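PDB 2ZDJ: hypothetical protein TTMA177 from Thermus thermophilus phage TMA, which is of unknown function, a small phage protein with a cystatin-like fold in which one helix packs against an antiparallel sheet. Local coordinates for residues A25-Y29 / I30-E34; V58-N61 / F62-A65. All coordinates share one frame; numbering follows the deposited sequence.

How the interactions relate
Both are local surface contacts, on opposite sides of the chain's centre, about 20 Å apart between centres and about 10 Å between nearest atoms. Interaction 1 ends helix 20-30 and opens the loop toward strand 38-44; interaction 2 turns the loop after strand 47-54 into strand 64-67. Backbone hydrogen bonds carry the first, where I30 lies beside a helix carbonyl and L27 beside one of the loop. In the second a single turn hydrogen bond is backed by a CH-pi contact, with the rings slid apart. Among the residues that touch, only I26 of interaction 1 is buried; backbone hydrogen bonds tie interaction 2 to K5 of strand 4-6 and to V7 and K8 just after it.

Interaction 1: residues A25-Y29 / I30-E34; sequences AILEY and IGSEE
I30 N donates to I26 O at 2.9 Å, an i to i+4 bond, and the chain leaves the helical conformation at G31 (phi 72°). S32 N turns back to L27 O at 2.9 Å, approaching tilted from the carbonyl plane, while G31 N makes a weak bond to E28 O. These two bonds, with G31 as the C' residue, form a Schellman motif that stops helix 20-30 and sends the chain into the loop toward strand 38-44.

The side chain of I30 lies against the closing turn. Its CG1 stands between the backbone N and the carbonyl carbon (chi1 67°), which brings it beside the carbonyl oxygens of I26 and L27: CG1 is 3.3 Å from L27 O. The other branch, CG2, meets Y29 CD2 at 4.0 Å, the two side chains crossing at about a right angle. Beyond the contact I30 rests on V51 of strand 47-54, and Y29 packs on Y48 and hydrogen-bonds through OH to D47.

On the L27 side, the CD1 methyl reaches E34 O at 3.5 Å, so the leucine spans from the helix to the loop beyond the cap. S32 OG is anti to its own backbone N (chi1 169°) and accepts E34 N at 2.9 Å, an ST turn that follows directly on the Schellman motif. L27 also touches P36, and L68 near the C-terminus lies against S32 and E34.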
# COMPACT_ATOMS: atom_id res chain seq x y z
N ALA A 25 -4.17 2.23 10.96
CA ALA A 25 -5.14 1.18 11.25
C ALA A 25 -4.83 -0.05 10.41
O ALA A 25 -4.77 -1.15 10.93
CB ALA A 25 -6.57 1.67 10.94
N ILE A 26 -4.64 0.15 9.11
CA ILE A 26 -4.34 -0.96 8.20
C ILE A 26 -3.09 -1.72 8.66
O ILE A 26 -3.13 -2.93 8.78
CB ILE A 26 -4.09 -0.47 6.75
CG1 ILE A 26 -5.24 0.41 6.26
CG2 ILE A 26 -3.91 -1.67 5.83
CD1 ILE A 26 -6.55 -0.26 6.23
N LEU A 27 -2.00 -0.99 8.89
CA LEU A 27 -0.75 -1.60 9.32
C LEU A 27 -0.97 -2.48 10.56
O LEU A 27 -0.44 -3.59 10.64
CB LEU A 27 0.31 -0.53 9.60
CG LEU A 27 0.81 0.37 8.45
CD1 LEU A 27 1.69 1.48 9.00
CD2 LEU A 27 1.59 -0.46 7.45
N GLU A 28 -1.76 -2.01 11.53
CA GLU A 28 -1.99 -2.80 12.73
C GLU A 28 -2.82 -4.03 12.39
O GLU A 28 -2.60 -5.11 12.93
CB GLU A 28 -2.71 -1.99 13.81
CG GLU A 28 -1.88 -0.87 14.39
CD GLU A 28 -2.48 -0.30 15.66
OE1 GLU A 28 -1.99 0.77 16.11
OE2 GLU A 28 -3.43 -0.91 16.20
N TYR A 29 -3.78 -3.83 11.49
CA TYR A 29 -4.65 -4.90 11.04
C TYR A 29 -3.79 -6.04 10.49
O TYR A 29 -3.94 -7.20 10.89
CB TYR A 29 -5.58 -4.38 9.95
CG TYR A 29 -6.53 -5.42 9.39
CD1 TYR A 29 -7.42 -6.10 10.22
CD2 TYR A 29 -6.54 -5.71 8.03
CE1 TYR A 29 -8.31 -7.04 9.72
CE2 TYR A 29 -7.42 -6.65 7.51
CZ TYR A 29 -8.30 -7.31 8.35
OH TYR A 29 -9.17 -8.24 7.83
N ILE A 30 -2.88 -5.71 9.59
CA ILE A 30 -2.04 -6.73 8.99
C ILE A 30 -0.83 -7.11 9.83
O ILE A 30 -0.07 -8.00 9.47
CB ILE A 30 -1.59 -6.31 7.58
CG1 ILE A 30 -0.64 -5.12 7.67
CG2 ILE A 30 -2.81 -5.97 6.75
CD1 ILE A 30 -0.05 -4.74 6.31
N GLY A 31 -0.66 -6.41 10.95
CA GLY A 31 0.44 -6.71 11.85
C GLY A 31 1.82 -6.31 11.39
O GLY A 31 2.80 -6.94 11.78
N SER A 32 1.92 -5.27 10.57
CA SER A 32 3.21 -4.82 10.07
C SER A 32 3.85 -3.75 10.95
O SER A 32 3.15 -2.86 11.45
CB SER A 32 3.05 -4.26 8.66
OG SER A 32 4.24 -3.60 8.27
N GLU A 33 5.17 -3.83 11.11
CA GLU A 33 5.92 -2.86 11.90
C GLU A 33 6.50 -1.81 10.95
O GLU A 33 7.14 -0.86 11.39
CB GLU A 33 7.09 -3.54 12.63
CG GLU A 33 6.87 -4.99 13.05
CD GLU A 33 5.85 -5.15 14.16
OE1 GLU A 33 4.66 -4.83 13.93
OE2 GLU A 33 6.23 -5.59 15.27
N GLU A 34 6.30 -2.01 9.65
CA GLU A 34 6.82 -1.07 8.66
C GLU A 34 6.12 0.27 8.84
O GLU A 34 5.00 0.33 9.35
CB GLU A 34 6.59 -1.60 7.24
CG GLU A 34 7.26 -2.95 6.93
CD GLU A 34 8.77 -2.92 7.13
OE1 GLU A 34 9.40 -1.90 6.76
OE2 GLU A 34 9.33 -3.91 7.66

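Interaction 2: residues V58-N61 / F62-A65; sequences VPYN and FLEA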
# COMPACT_ATOMS: atom_id res chain seq x y z
N VAL A 58 3.60 11.39 -1.02
CA VAL A 58 3.17 11.67 -2.37
C VAL A 58 3.58 10.51 -3.26
O VAL A 58 4.71 10.04 -3.20
CB VAL A 58 3.82 12.95 -2.91
CG1 VAL A 58 3.25 13.28 -4.29
CG2 VAL A 58 3.61 14.11 -1.94
N PRO A 59 2.65 10.03 -4.09
CA PRO A 59 2.96 8.92 -4.99
C PRO A 59 3.60 9.37 -6.30
O PRO A 59 2.99 10.11 -7.06
CB PRO A 59 1.60 8.27 -5.20
CG PRO A 59 0.68 9.48 -5.25
CD PRO A 59 1.21 10.33 -4.09
N TYR A 60 4.83 8.92 -6.56
CA TYR A 60 5.52 9.25 -7.80
C TYR A 60 5.61 7.95 -8.58
O TYR A 60 5.98 6.92 -8.02
CB TYR A 60 6.93 9.78 -7.52
CG TYR A 60 6.94 11.18 -6.93
CD1 TYR A 60 6.84 12.31 -7.75
CD2 TYR A 60 7.01 11.37 -5.55
CE1 TYR A 60 6.79 13.58 -7.20
CE2 TYR A 60 6.96 12.64 -5.00
CZ TYR A 60 6.85 13.74 -5.82
OH TYR A 60 6.78 14.99 -5.27
N ASN A 61 5.26 8.00 -9.86
CA ASN A 61 5.29 6.80 -10.68
C ASN A 61 6.60 6.04 -10.61
O ASN A 61 6.62 4.83 -10.83
CB ASN A 61 5.02 7.14 -12.15
CG ASN A 61 3.56 7.40 -12.42
OD1 ASN A 61 2.68 6.95 -11.68
ND2 ASN A 61 3.28 8.13 -13.50
N PHE A 62 7.69 6.74 -10.30
CA PHE A 62 9.00 6.11 -10.24
C PHE A 62 9.37 5.49 -8.91
O PHE A 62 10.37 4.78 -8.80
CB PHE A 62 10.08 7.09 -10.70
CG PHE A 62 10.02 8.44 -10.03
CD1 PHE A 62 10.47 8.60 -8.72
CD2 PHE A 62 9.54 9.55 -10.72
CE1 PHE A 62 10.44 9.86 -8.10
CE2 PHE A 62 9.51 10.81 -10.11
CZ PHE A 62 9.96 10.97 -8.80
N LEU A 63 8.56 5.73 -7.89
CA LEU A 63 8.83 5.16 -6.58
C LEU A 63 8.60 3.66 -6.60
O LEU A 63 7.80 3.14 -7.38
CB LEU A 63 7.93 5.79 -5.52
CG LEU A 63 8.21 7.24 -5.14
CD1 LEU A 63 7.27 7.67 -4.01
CD2 LEU A 63 9.67 7.38 -4.70
N GLU A 64 9.31 2.95 -5.73
CA GLU A 64 9.17 1.52 -5.66
C GLU A 64 8.42 1.12 -4.40
O GLU A 64 8.87 1.35 -3.29
CB GLU A 64 10.54 0.86 -5.67
CG GLU A 64 10.48 -0.61 -6.01
CD GLU A 64 11.84 -1.26 -6.06
OE1 GLU A 64 12.46 -1.44 -4.98
OE2 GLU A 64 12.30 -1.59 -7.18
N ALA A 65 7.25 0.52 -4.60
CA ALA A 65 6.41 0.09 -3.49
C ALA A 65 6.82 -1.29 -3.02
O ALA A 65 7.35 -2.09 -3.80
CB ALA A 65 4.93 0.07 -3.92
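Y60 and F62 meet across a type I beta turn running from Y60 to L63, closed by L63 N donating to Y60 O at 2.8 Å. The donor stands above the carbonyl plane, 50° out of it, although the N-H itself points well at the oxygen.

From its CB outward, Y60 meets F62 first. CB sits over one face of the phenyl ring, displaced toward the rim, 3.6 Å from the centroid and close to the ring normal, a CH-pi contact; its closest carbon there is F62 CZ at 3.5 Å. CB also touches L63 CG at 3.7 Å, on a different side from the phenyl ring. CG and CD1 of the tyrosine continue past F62 CZ, whereas CD2, on the other flank of the ring, comes near L63 CD1 at 4.0 Å, the methyl lying at the ring edge. Beyond CD1 and CD2 the outer ring atoms CE1, CE2 and CZ and the terminal OH lead away from residues 62-65: the planes are nearly parallel, 19° apart, but slid so far that the centroids are 5.1 Å from each other and the rings barely overlap.

F62 folds back over the turn because its CG stands between the backbone N and the carbonyl carbon (chi1 50°), which carries CZ toward Y60. L63 packs with its CB against Y60 O and its CD1 3.6 Å from V58 O.

The turn connects the loop after strand 47-54 to strand 64-67, which runs between 47-54 and the edge strand 4-6 in the antiparallel sheet. Backbone hydrogen bonds between N61 and K8, L63 and V7, and A65 and K5 tie it to the N-terminal segment, while P59 rests on Q18, just ahead of helix 20-30.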